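Hemin degrading factor (Pseudomonas aeruginosa, PDB 4MF9) binds heme and probably both degrades it and takes part in passing it on inside the bacterium. Local coordinates at residues 261-266 / 274-279; 90-95 / 294-299; 318-323 / 335-340; 85-90 / 331-336. One frame throughout, in Å; residues are numbered along the deposited sequence.

Contact 1: residues 261-266 / 274-279. With HEM (protoporphyrin IX containing Fe), chain C.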
# COMPACT_ATOMS: atom_id res chain seq x y z
N PRO A 261 -6.85 12.49 15.31
CA PRO A 261 -6.91 11.18 14.67
C PRO A 261 -7.14 11.33 13.16
O PRO A 261 -8.10 11.97 12.72
CB PRO A 261 -8.13 10.52 15.34
CG PRO A 261 -8.99 11.70 15.77
CD PRO A 261 -8.01 12.76 16.18
N ILE A 262 -6.24 10.75 12.38
CA ILE A 262 -6.30 10.88 10.93
C ILE A 262 -6.38 9.50 10.29
O ILE A 262 -6.39 8.49 11.00
CB ILE A 262 -5.07 11.61 10.41
CG1 ILE A 262 -3.82 10.83 10.79
CG2 ILE A 262 -5.02 13.03 11.00
CD1 ILE A 262 -2.53 11.43 10.25
N MET A 263 -6.46 9.42 8.99
CA MET A 263 -6.39 8.20 8.22
C MET A 263 -5.29 8.32 7.19
O MET A 263 -5.23 9.30 6.52
CB MET A 263 -7.70 7.90 7.53
CG MET A 263 -8.87 7.75 8.44
SD MET A 263 -10.42 7.39 7.68
CE MET A 263 -10.10 5.69 7.27
N VAL A 264 -4.44 7.33 7.10
CA VAL A 264 -3.39 7.32 6.17
C VAL A 264 -3.51 6.11 5.25
O VAL A 264 -3.38 5.03 5.73
CB VAL A 264 -2.01 7.30 6.89
CG1 VAL A 264 -0.89 7.26 5.91
CG2 VAL A 264 -1.84 8.45 7.86
N PHE A 265 -3.72 6.34 3.96
CA PHE A 265 -3.90 5.30 2.95
C PHE A 265 -2.62 5.16 2.14
O PHE A 265 -2.15 6.14 1.56
CB PHE A 265 -5.02 5.69 1.95
CG PHE A 265 -6.43 5.54 2.48
CD1 PHE A 265 -6.89 6.33 3.52
CD2 PHE A 265 -7.30 4.64 1.88
CE1 PHE A 265 -8.19 6.19 3.98
CE2 PHE A 265 -8.60 4.50 2.34
CZ PHE A 265 -9.04 5.27 3.40
N VAL A 266 -2.08 4.00 2.08
CA VAL A 266 -0.96 3.71 1.23
C VAL A 266 -1.14 2.40 0.48
O VAL A 266 -1.38 1.44 1.06
CB VAL A 266 0.36 3.65 2.05
CG1 VAL A 266 1.51 3.13 1.24
CG2 VAL A 266 0.70 5.03 2.59
N ILE A 274 -4.37 0.87 5.45
CA ILE A 274 -4.89 2.09 6.06
C ILE A 274 -4.53 2.11 7.54
O ILE A 274 -4.61 1.09 8.23
CB ILE A 274 -6.45 2.14 5.92
CG1 ILE A 274 -6.87 1.91 4.47
CG2 ILE A 274 -6.99 3.48 6.40
CD1 ILE A 274 -8.31 1.42 4.31
N HIS A 275 -4.12 3.28 8.02
CA HIS A 275 -3.96 3.51 9.45
C HIS A 275 -5.02 4.50 9.88
O HIS A 275 -5.17 5.54 9.25
CB HIS A 275 -2.60 4.10 9.76
CG HIS A 275 -2.53 4.76 11.11
ND1 HIS A 275 -2.46 4.04 12.29
CD2 HIS A 275 -2.52 6.06 11.47
CE1 HIS A 275 -2.40 4.87 13.31
NE2 HIS A 275 -2.44 6.11 12.84
N THR A 276 -5.75 4.19 10.95
CA THR A 276 -6.69 5.13 11.54
C THR A 276 -6.23 5.47 12.95
O THR A 276 -5.94 4.57 13.74
CB THR A 276 -8.12 4.57 11.59
OG1 THR A 276 -8.55 4.24 10.26
CG2 THR A 276 -9.08 5.58 12.18
N GLY A 277 -6.13 6.75 13.26
CA GLY A 277 -5.73 7.18 14.58
C GLY A 277 -4.73 8.31 14.53
O GLY A 277 -4.37 8.79 13.46
N PRO A 278 -4.27 8.77 15.67
CA PRO A 278 -3.26 9.84 15.72
C PRO A 278 -1.88 9.38 15.31
O PRO A 278 -1.64 8.23 15.28
CB PRO A 278 -3.26 10.23 17.18
CG PRO A 278 -3.59 8.98 17.85
CD PRO A 278 -4.65 8.35 17.01
N VAL A 279 -1.03 10.30 14.99
CA VAL A 279 0.37 10.03 14.86
C VAL A 279 1.06 10.84 15.94
O VAL A 279 0.54 11.83 16.34
CB VAL A 279 0.87 10.34 13.47
CG1 VAL A 279 0.18 9.39 12.49
CG2 VAL A 279 0.60 11.77 13.10
CHA HEM C . -12.09 5.62 1.70
CHB HEM C . -14.15 3.31 5.28
CHC HEM C . -14.73 -0.50 2.42
CHD HEM C . -11.64 1.47 -0.66
C1A HEM C . -12.69 5.35 2.90
C2A HEM C . -12.91 6.28 3.95
C3A HEM C . -13.50 5.64 4.92
C4A HEM C . -13.60 4.31 4.52
CMA HEM C . -13.91 6.23 6.24
CAA HEM C . -12.60 7.74 3.98
CBA HEM C . -13.74 8.69 4.42
CGA HEM C . -14.73 8.74 3.31
O1A HEM C . -15.94 8.65 3.53
O2A HEM C . -14.30 8.86 2.20
C1B HEM C . -14.48 2.08 4.74
C2B HEM C . -15.20 1.16 5.52
C3B HEM C . -15.40 0.08 4.76
C4B HEM C . -14.75 0.37 3.46
CMB HEM C . -15.69 1.39 6.92
CAB HEM C . -16.15 -1.12 5.25
CBB HEM C . -15.97 -2.34 4.87
C1C HEM C . -13.97 -0.32 1.32
C2C HEM C . -13.90 -1.19 0.26
C3C HEM C . -13.03 -0.65 -0.64
C4C HEM C . -12.54 0.58 -0.11
CMC HEM C . -14.66 -2.47 0.10
CAC HEM C . -12.65 -1.24 -1.90
CBC HEM C . -11.65 -0.69 -2.52
C1D HEM C . -11.52 2.81 -0.28
C2D HEM C . -10.75 3.84 -1.04
C3D HEM C . -10.91 4.98 -0.38
C4D HEM C . -11.75 4.66 0.78
CMD HEM C . -9.94 3.71 -2.32
CAD HEM C . -10.31 6.32 -0.74
CBD HEM C . -11.40 7.19 -1.37
CGD HEM C . -11.02 8.42 -2.13
O1D HEM C . -11.60 9.43 -1.81
O2D HEM C . -10.22 8.44 -3.05
NA HEM C . -13.11 4.13 3.27
NB HEM C . -14.23 1.59 3.52
NC HEM C . -13.16 0.71 1.07
ND HEM C . -12.07 3.36 0.79
FE HEM C . -13.13 2.52 2.04
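Pro261 lies against Gly277 and Pro278, at the end of the hairpin away from its turn, its CA 3.6 Å from Gly277 C. Ile262 follows with a pair of backbone hydrogen bonds to Gly277; the N-H of Ile262 reaches the Gly277 oxygen from well above the carbonyl plane. CG1 of Ile262 sits between its own N and carbonyl carbon (chi1 60°), 3.4 Å from Gly277 O, and CD1 touches Val279 CG1, the two side chains crossing at about a right angle. On the other face of the sheet Met263 runs beside Thr276 and Ile274. A bend at chi3 (74°) sets its CE 3.7 Å from Thr276 OG1 and 3.9 Å from Ile274 CG2, while its sulphur approaches a heme methyl. Val264 pairs with His275 through two more backbone hydrogen bonds; the His275 ring has Val264 CG2 at its edge, hydrogen-bonds through ND1 to Arg92 NE and stacks on Phe296. Phe265 receives a CH-pi contact from Ile274, whose CG1 stands 3.9 Å from the ring centroid, and Phe265 CZ comes within 3.5 Å of heme CHA. The result is an antiparallel beta hairpin whose Met263 and Phe265 face forms one wall of the heme pocket.

Contact 2: residues 90-95 / 294-299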
# COMPACT_ATOMS: atom_id res chain seq x y z
N HIS A 90 4.10 1.57 4.39
CA HIS A 90 3.14 1.56 5.48
C HIS A 90 3.32 0.26 6.30
O HIS A 90 3.16 -0.84 5.76
CB HIS A 90 1.75 1.62 4.84
CG HIS A 90 0.65 2.07 5.75
ND1 HIS A 90 0.23 1.34 6.84
CD2 HIS A 90 -0.19 3.13 5.67
CE1 HIS A 90 -0.80 1.94 7.41
NE2 HIS A 90 -1.07 3.04 6.72
N GLU A 91 3.66 0.35 7.56
CA GLU A 91 3.76 -0.80 8.44
C GLU A 91 2.82 -0.71 9.60
O GLU A 91 2.97 0.13 10.45
CB GLU A 91 5.20 -1.02 8.96
CG GLU A 91 6.22 -1.24 7.91
CD GLU A 91 7.67 -1.40 8.38
OE1 GLU A 91 7.97 -1.55 9.51
OE2 GLU A 91 8.46 -1.44 7.51
N ARG A 92 1.89 -1.63 9.70
CA ARG A 92 0.89 -1.59 10.75
C ARG A 92 0.88 -2.88 11.53
O ARG A 92 0.96 -3.92 10.97
CB ARG A 92 -0.48 -1.33 10.20
CG ARG A 92 -1.51 -0.80 11.14
CD ARG A 92 -1.01 0.37 11.95
NE ARG A 92 -2.07 1.06 12.69
CZ ARG A 92 -2.55 0.70 13.85
NH1 ARG A 92 -2.13 -0.39 14.46
NH2 ARG A 92 -3.51 1.41 14.39
N LYS A 93 0.75 -2.79 12.84
CA LYS A 93 0.76 -3.96 13.69
C LYS A 93 -0.60 -4.28 14.27
O LYS A 93 -1.34 -3.38 14.59
CB LYS A 93 1.75 -3.81 14.82
CG LYS A 93 3.17 -3.74 14.40
CD LYS A 93 4.03 -3.68 15.62
CE LYS A 93 5.34 -3.03 15.33
NZ LYS A 93 6.15 -2.98 16.57
N GLY A 94 -0.91 -5.57 14.36
CA GLY A 94 -2.17 -6.05 14.90
C GLY A 94 -2.50 -7.45 14.39
O GLY A 94 -1.82 -7.97 13.50
N PRO A 95 -3.55 -8.07 14.92
CA PRO A 95 -3.99 -9.37 14.42
C PRO A 95 -4.57 -9.28 13.01
O PRO A 95 -5.25 -8.29 12.69
CB PRO A 95 -5.09 -9.75 15.41
CG PRO A 95 -5.65 -8.43 15.86
CD PRO A 95 -4.44 -7.54 15.97
N PRO A 294 4.41 3.10 18.18
CA PRO A 294 4.52 1.72 18.59
C PRO A 294 3.80 0.77 17.62
O PRO A 294 4.40 -0.16 17.19
CB PRO A 294 3.82 1.74 19.93
CG PRO A 294 4.09 3.11 20.46
CD PRO A 294 4.58 3.98 19.33
N GLU A 295 2.56 1.03 17.26
CA GLU A 295 1.84 0.16 16.36
C GLU A 295 1.83 0.56 14.88
O GLU A 295 1.27 -0.11 14.10
CB GLU A 295 0.45 -0.12 16.88
CG GLU A 295 0.38 -0.46 18.34
CD GLU A 295 1.00 -1.83 18.69
OE1 GLU A 295 0.77 -2.79 17.99
OE2 GLU A 295 1.68 -1.95 19.72
N PHE A 296 2.48 1.64 14.55
CA PHE A 296 2.42 2.18 13.19
C PHE A 296 3.70 2.88 12.78
O PHE A 296 4.12 3.85 13.42
CB PHE A 296 1.26 3.18 13.10
CG PHE A 296 1.14 3.88 11.77
CD1 PHE A 296 1.11 3.16 10.59
CD2 PHE A 296 1.00 5.27 11.71
CE1 PHE A 296 0.98 3.80 9.37
CE2 PHE A 296 0.88 5.92 10.50
CZ PHE A 296 0.85 5.19 9.32
N ASN A 297 4.32 2.43 11.73
CA ASN A 297 5.44 3.11 11.13
C ASN A 297 5.17 3.49 9.69
O ASN A 297 4.53 2.77 8.99
CB ASN A 297 6.69 2.26 11.19
CG ASN A 297 7.36 2.26 12.54
OD1 ASN A 297 6.84 2.72 13.50
ND2 ASN A 297 8.54 1.76 12.57
N LEU A 298 5.59 4.65 9.28
CA LEU A 298 5.37 5.10 7.93
C LEU A 298 6.68 5.68 7.45
O LEU A 298 7.25 6.47 8.12
CB LEU A 298 4.25 6.15 7.92
CG LEU A 298 3.91 6.79 6.58
CD1 LEU A 298 3.00 5.86 5.82
CD2 LEU A 298 3.33 8.19 6.66
N HIS A 299 7.10 5.32 6.26
CA HIS A 299 8.34 5.82 5.71
C HIS A 299 8.06 6.45 4.35
O HIS A 299 7.77 5.74 3.37
CB HIS A 299 9.39 4.68 5.62
CG HIS A 299 9.59 3.96 6.92
ND1 HIS A 299 10.11 4.56 8.04
CD2 HIS A 299 9.34 2.67 7.27
CE1 HIS A 299 10.17 3.69 9.03
NE2 HIS A 299 9.71 2.53 8.59
O HOH W 1 9.85 0.30 10.55
O HOH W 2 -1.54 -2.86 17.30
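The His90 imidazole carries Phe296 over one of its faces: CE1 of the phenyl ring stands 3.2 Å above the imidazole plane, displaced toward the rim. The two rings are inclined at 51°, so the overlap is oblique, and close. CG of His90 lies anti to the backbone N (chi1 -161°), and outside partners fix the ring's rotation, with ND1 bonded to Gln273 and NE2 to Val264 O. Farther along the same face, Arg92 bends at chi2 (48°), which brings CD to 3.2 Å from Glu295 O and 3.8 Å from Phe296 CD1. Its guanidinium looks beyond this contact, to a salt bridge with Asp114 and a hydrogen bond to His275. Between the backbones, Glu91 and Asn297 form an antiparallel hydrogen-bonded pair, and Lys93 N adds a bond to Glu295 O. The extended Lys93 chain passes across the bent Glu295 side chain; its CB is 3.5 Å from Glu295 OE1, and NZ makes a weak bond to Pro294 O. One water spans Glu91 OE1 (2.8 Å) and His299 NE2 (3.0 Å). Strand 78-84 flanks this pair on one side and strand 288-293 on the other, so the contact sews the two HemS/ChuX halves into a continuous antiparallel sheet, with His90, Phe296 and Leu298 packed toward strands 262-268 and 271-277 of the second sheet.

Contact 3: residues 318-323 / 335-340. With HEM (protoporphyrin IX containing Fe), chain C.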
# COMPACT_ATOMS: atom_id res chain seq x y z
N GLY A 318 -21.77 14.15 3.39
CA GLY A 318 -21.29 15.52 3.23
C GLY A 318 -19.90 15.61 2.61
O GLY A 318 -19.35 14.61 2.15
N ILE A 319 -19.33 16.79 2.56
CA ILE A 319 -18.03 16.94 1.99
C ILE A 319 -16.90 16.18 2.70
O ILE A 319 -16.79 16.24 3.85
CB ILE A 319 -17.69 18.41 1.91
CG1 ILE A 319 -18.80 19.12 1.13
CG2 ILE A 319 -16.29 18.63 1.40
CD1 ILE A 319 -18.52 19.41 -0.30
N VAL A 320 -16.06 15.53 1.93
CA VAL A 320 -14.89 14.84 2.47
C VAL A 320 -13.63 15.49 1.93
O VAL A 320 -13.43 15.55 0.71
CB VAL A 320 -14.86 13.33 2.13
CG1 VAL A 320 -13.53 12.69 2.63
CG2 VAL A 320 -16.04 12.62 2.74
N THR A 321 -12.76 15.94 2.82
CA THR A 321 -11.52 16.58 2.43
C THR A 321 -10.34 15.63 2.62
O THR A 321 -10.24 14.96 3.64
CB THR A 321 -11.27 17.84 3.26
OG1 THR A 321 -12.47 18.63 3.28
CG2 THR A 321 -10.13 18.65 2.68
N SER A 322 -9.45 15.58 1.63
CA SER A 322 -8.28 14.72 1.69
C SER A 322 -7.10 15.45 1.08
O SER A 322 -7.30 16.43 0.36
CB SER A 322 -8.53 13.43 0.90
OG SER A 322 -8.77 13.73 -0.46
N TRP A 323 -5.89 15.00 1.39
CA TRP A 323 -4.69 15.41 0.68
C TRP A 323 -4.17 14.19 -0.07
O TRP A 323 -4.15 13.09 0.48
CB TRP A 323 -3.61 15.89 1.65
CG TRP A 323 -3.83 17.28 2.18
CD1 TRP A 323 -5.03 17.94 2.30
CD2 TRP A 323 -2.83 18.18 2.64
NE1 TRP A 323 -4.82 19.20 2.83
CE2 TRP A 323 -3.48 19.37 3.05
CE3 TRP A 323 -1.43 18.10 2.77
CZ2 TRP A 323 -2.79 20.46 3.55
CZ3 TRP A 323 -0.75 19.19 3.27
CH2 TRP A 323 -1.43 20.36 3.66
N GLN A 335 -2.46 9.04 0.75
CA GLN A 335 -3.60 9.92 0.90
C GLN A 335 -3.90 10.09 2.36
O GLN A 335 -3.83 9.14 3.08
CB GLN A 335 -4.86 9.34 0.28
CG GLN A 335 -4.95 9.22 -1.20
CD GLN A 335 -6.25 8.52 -1.60
OE1 GLN A 335 -7.18 9.13 -2.09
NE2 GLN A 335 -6.32 7.26 -1.31
N LEU A 336 -4.31 11.27 2.73
CA LEU A 336 -4.71 11.55 4.08
C LEU A 336 -6.17 11.98 4.17
O LEU A 336 -6.58 12.82 3.44
CB LEU A 336 -3.84 12.63 4.64
CG LEU A 336 -2.59 12.14 5.33
CD1 LEU A 336 -1.72 11.51 4.31
CD2 LEU A 336 -1.92 13.29 6.02
N PHE A 337 -6.89 11.43 5.12
CA PHE A 337 -8.23 11.92 5.42
C PHE A 337 -8.29 12.15 6.92
O PHE A 337 -7.32 11.85 7.65
CB PHE A 337 -9.32 10.90 5.06
CG PHE A 337 -9.34 10.50 3.61
CD1 PHE A 337 -10.36 10.96 2.76
CD2 PHE A 337 -8.38 9.63 3.09
CE1 PHE A 337 -10.40 10.58 1.44
CE2 PHE A 337 -8.43 9.25 1.76
CZ PHE A 337 -9.43 9.73 0.93
N GLY A 338 -9.42 12.68 7.40
CA GLY A 338 -9.68 12.71 8.82
C GLY A 338 -10.37 11.41 9.22
O GLY A 338 -11.03 10.77 8.41
N ALA A 339 -10.20 11.01 10.47
CA ALA A 339 -10.85 9.79 10.92
C ALA A 339 -12.36 9.99 10.97
O ALA A 339 -12.84 11.00 11.49
CB ALA A 339 -10.31 9.38 12.29
N ARG A 340 -13.11 9.03 10.46
CA ARG A 340 -14.54 9.10 10.34
C ARG A 340 -15.21 7.72 10.14
O ARG A 340 -14.71 6.91 9.44
CB ARG A 340 -14.83 10.05 9.19
CG ARG A 340 -16.14 9.96 8.46
CD ARG A 340 -16.11 10.91 7.27
NE ARG A 340 -16.11 10.21 5.98
CZ ARG A 340 -17.15 9.58 5.51
NH1 ARG A 340 -18.24 9.58 6.20
NH2 ARG A 340 -17.12 8.99 4.34
CHA HEM C . -12.09 5.62 1.70
CHB HEM C . -14.15 3.31 5.28
CHC HEM C . -14.73 -0.50 2.42
CHD HEM C . -11.64 1.47 -0.66
C1A HEM C . -12.69 5.35 2.90
C2A HEM C . -12.91 6.28 3.95
C3A HEM C . -13.50 5.64 4.92
C4A HEM C . -13.60 4.31 4.52
CMA HEM C . -13.91 6.23 6.24
CAA HEM C . -12.60 7.74 3.98
CBA HEM C . -13.74 8.69 4.42
CGA HEM C . -14.73 8.74 3.31
O1A HEM C . -15.94 8.65 3.53
O2A HEM C . -14.30 8.86 2.20
C1B HEM C . -14.48 2.08 4.74
C2B HEM C . -15.20 1.16 5.52
C3B HEM C . -15.40 0.08 4.76
C4B HEM C . -14.75 0.37 3.46
CMB HEM C . -15.69 1.39 6.92
CAB HEM C . -16.15 -1.12 5.25
CBB HEM C . -15.97 -2.34 4.87
C1C HEM C . -13.97 -0.32 1.32
C2C HEM C . -13.90 -1.19 0.26
C3C HEM C . -13.03 -0.65 -0.64
C4C HEM C . -12.54 0.58 -0.11
CMC HEM C . -14.66 -2.47 0.10
CAC HEM C . -12.65 -1.24 -1.90
CBC HEM C . -11.65 -0.69 -2.52
C1D HEM C . -11.52 2.81 -0.28
C2D HEM C . -10.75 3.84 -1.04
C3D HEM C . -10.91 4.98 -0.38
C4D HEM C . -11.75 4.66 0.78
CMD HEM C . -9.94 3.71 -2.32
CAD HEM C . -10.31 6.32 -0.74
CBD HEM C . -11.40 7.19 -1.37
CGD HEM C . -11.02 8.42 -2.13
O1D HEM C . -11.60 9.43 -1.81
O2D HEM C . -10.22 8.44 -3.05
NA HEM C . -13.11 4.13 3.27
NB HEM C . -14.23 1.59 3.52
NC HEM C . -13.16 0.71 1.07
ND HEM C . -12.07 3.36 0.79
FE HEM C . -13.13 2.52 2.04
O HOH W 3 -11.68 13.54 6.30
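Trp323 O accepts the N-H of Leu336, N to O 2.9 Å, and also a CA-H contact from Gln335, with Gln335 CA 3.2 Å from Trp323 O. The reciprocal bond, from Trp323 N to Leu336 O, completes one antiparallel hydrogen-bonded pair. Toward Gly338 direct backbone bonding gives way to a water, 2.7 Å from Gly338 N and only weakly bonded to Thr321 O. Side chains bridge this end instead. With CG anti to the carbonyl carbon (chi1 -59°), the Phe337 ring is sandwiched: Ser322 CB stands 3.4 Å above one face, heme CAA lies over the opposite face, and Val320 CG1 meets the edge in the ring plane, 3.6 Å from CD1. Ser322 offers the ring its CB, while OG bonds to Glu324. The other Val320 methyl, CG2, is 4.0 Å from NE of Arg340, whose side chain Val320 crosses at about a right angle. Arg340 binds heme, and its guanidinium meets a propionate; their modelled separation is too short to be trusted as a bond length. NH1 is held separately by Glu344 O and Asp317. Here a beta hairpin opens at its end to form the propionate side of the heme pocket.

Contact 4: residues 85-90 / 331-336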
# COMPACT_ATOMS: atom_id res chain seq x y z
N ASN A 85 4.41 1.38 -1.97
CA ASN A 85 4.62 1.63 -3.38
C ASN A 85 6.06 2.11 -3.49
O ASN A 85 6.84 1.92 -2.56
CB ASN A 85 3.61 2.66 -3.89
CG ASN A 85 3.51 3.89 -2.99
OD1 ASN A 85 4.48 4.62 -2.84
ND2 ASN A 85 2.34 4.11 -2.40
N GLU A 86 6.45 2.73 -4.56
CA GLU A 86 7.82 3.10 -4.75
C GLU A 86 8.29 4.08 -3.70
O GLU A 86 9.36 3.92 -3.23
CB GLU A 86 8.06 3.60 -6.14
CG GLU A 86 9.49 3.90 -6.45
CD GLU A 86 10.37 2.67 -6.46
OE1 GLU A 86 11.53 2.78 -6.13
OE2 GLU A 86 9.91 1.59 -6.82
N HIS A 87 7.46 5.04 -3.32
CA HIS A 87 7.93 6.12 -2.44
C HIS A 87 7.42 6.14 -1.01
O HIS A 87 7.80 7.01 -0.23
CB HIS A 87 7.67 7.48 -3.10
CG HIS A 87 8.41 7.64 -4.38
ND1 HIS A 87 9.79 7.64 -4.43
CD2 HIS A 87 7.99 7.75 -5.66
CE1 HIS A 87 10.18 7.77 -5.69
NE2 HIS A 87 9.10 7.84 -6.45
N CYS A 88 6.56 5.20 -0.66
CA CYS A 88 5.99 5.20 0.68
C CYS A 88 5.72 3.79 1.19
O CYS A 88 5.12 2.97 0.49
CB CYS A 88 4.71 6.04 0.71
SG CYS A 88 4.10 6.42 2.35
N VAL A 89 6.18 3.54 2.41
CA VAL A 89 6.01 2.27 3.08
C VAL A 89 5.12 2.41 4.31
O VAL A 89 5.38 3.25 5.17
CB VAL A 89 7.36 1.71 3.56
CG1 VAL A 89 7.15 0.40 4.28
CG2 VAL A 89 8.32 1.55 2.38
N HIS A 90 4.10 1.57 4.39
CA HIS A 90 3.14 1.56 5.48
C HIS A 90 3.32 0.26 6.30
O HIS A 90 3.16 -0.84 5.76
CB HIS A 90 1.75 1.62 4.84
CG HIS A 90 0.65 2.07 5.75
ND1 HIS A 90 0.23 1.34 6.84
CD2 HIS A 90 -0.19 3.13 5.67
CE1 HIS A 90 -0.80 1.94 7.41
NE2 HIS A 90 -1.07 3.04 6.72
N GLU A 331 0.76 8.34 -10.24
CA GLU A 331 0.26 7.35 -9.28
C GLU A 331 0.26 7.91 -7.86
O GLU A 331 1.15 8.67 -7.48
CB GLU A 331 1.08 6.06 -9.35
CG GLU A 331 1.00 5.33 -10.69
CD GLU A 331 -0.38 4.73 -10.96
OE1 GLU A 331 -0.75 3.73 -10.30
OE2 GLU A 331 -1.09 5.23 -11.85
N LEU A 332 -0.70 7.52 -7.07
CA LEU A 332 -0.85 7.94 -5.71
C LEU A 332 0.24 7.35 -4.77
O LEU A 332 0.37 6.15 -4.63
CB LEU A 332 -2.15 7.41 -5.22
CG LEU A 332 -3.41 8.23 -5.15
CD1 LEU A 332 -4.56 7.36 -4.72
CD2 LEU A 332 -3.27 9.44 -4.30
N ILE A 333 1.02 8.21 -4.13
CA ILE A 333 1.87 7.80 -3.03
C ILE A 333 1.23 7.49 -1.69
O ILE A 333 1.40 6.44 -1.09
CB ILE A 333 3.02 8.83 -2.85
CG1 ILE A 333 3.84 8.96 -4.13
CG2 ILE A 333 3.86 8.55 -1.64
CD1 ILE A 333 4.63 10.22 -4.23
N VAL A 334 0.45 8.45 -1.23
CA VAL A 334 -0.23 8.38 0.00
C VAL A 334 -1.42 9.34 0.02
O VAL A 334 -1.36 10.30 -0.66
CB VAL A 334 0.71 8.76 1.13
CG1 VAL A 334 1.26 10.13 0.89
CG2 VAL A 334 0.08 8.62 2.48
N GLN A 335 -2.46 9.04 0.75
CA GLN A 335 -3.60 9.92 0.90
C GLN A 335 -3.90 10.09 2.36
O GLN A 335 -3.83 9.14 3.08
CB GLN A 335 -4.86 9.34 0.28
CG GLN A 335 -4.95 9.22 -1.20
CD GLN A 335 -6.25 8.52 -1.60
OE1 GLN A 335 -7.18 9.13 -2.09
NE2 GLN A 335 -6.32 7.26 -1.31
N LEU A 336 -4.31 11.27 2.73
CA LEU A 336 -4.71 11.55 4.08
C LEU A 336 -6.17 11.98 4.17
O LEU A 336 -6.58 12.82 3.44
CB LEU A 336 -3.84 12.63 4.64
CG LEU A 336 -2.59 12.14 5.33
CD1 LEU A 336 -1.72 11.51 4.31
CD2 LEU A 336 -1.92 13.29 6.02
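The Asn85 carboxamide meets the opposing strand by its edge, with Ile333 O lying close to the amide plane and 2.8 Å from ND2. That bond is fairly straight, at 157° about the hydrogen, and the same ND2 also donates to Gly267 O. At the other corner of the amide, OD1 accepts from His87 N at 3.0 Å and, weakly, from Cys88 N. Held at both ND2 and OD1, the amide has its rotation fixed. The nearby His87 imidazole has Glu86 CG over the centre of one face, while Ile333 CD1 approaches it obliquely. With OD1 bonded to the N-H two residues on, Asn85 forms an Asx turn where the chain passes from strand 78-84 into 88-93; Asn85 N closes the loop on Cys88 O. The ND2 bond to Ile333 thus runs from the loop between two strands of one nine-stranded sheet to strand 332-338 of the other. On the far side, Ile333 and Val334 both bond through their backbones to Ala325, and the helical backbone angles of Ile333 are consistent with a classic beta bulge. Cys88 packs against this irregular stretch: its CB lies 3.5 Å from Ile333 CG2 and its sulphur 4.3 Å from Val334 CB. The same Ile333 methyl, CG2, is 4.2 Å from His87 CB, while Leu300 of strand 296-301 also touches Ile333.

Contacts 1 and 3 are hairpins of one sheet, joined where strand 262-268 runs beside 332-338: Met263 N bonds Phe337 O and Phe265 N bonds Gln335 O, each at 2.9 Å. Both touch the heme. Contact 2 stands back from it, with the His90 side chain about 12 Å from the heme, yet reaches contact 1 through Arg92 NE and His275 ND1, 3.0 Å apart. Contacts 2 and 4 share His90 and strand 88-93, while contacts 3 and 4 share Gln335 and Leu336. Contact 4 thus ties the sheet that contact 2 makes continuous between the two HemS/ChuX halves to the heme-lining strand of contact 3; the centres of contacts 2 and 3 lie about 20 Å apart.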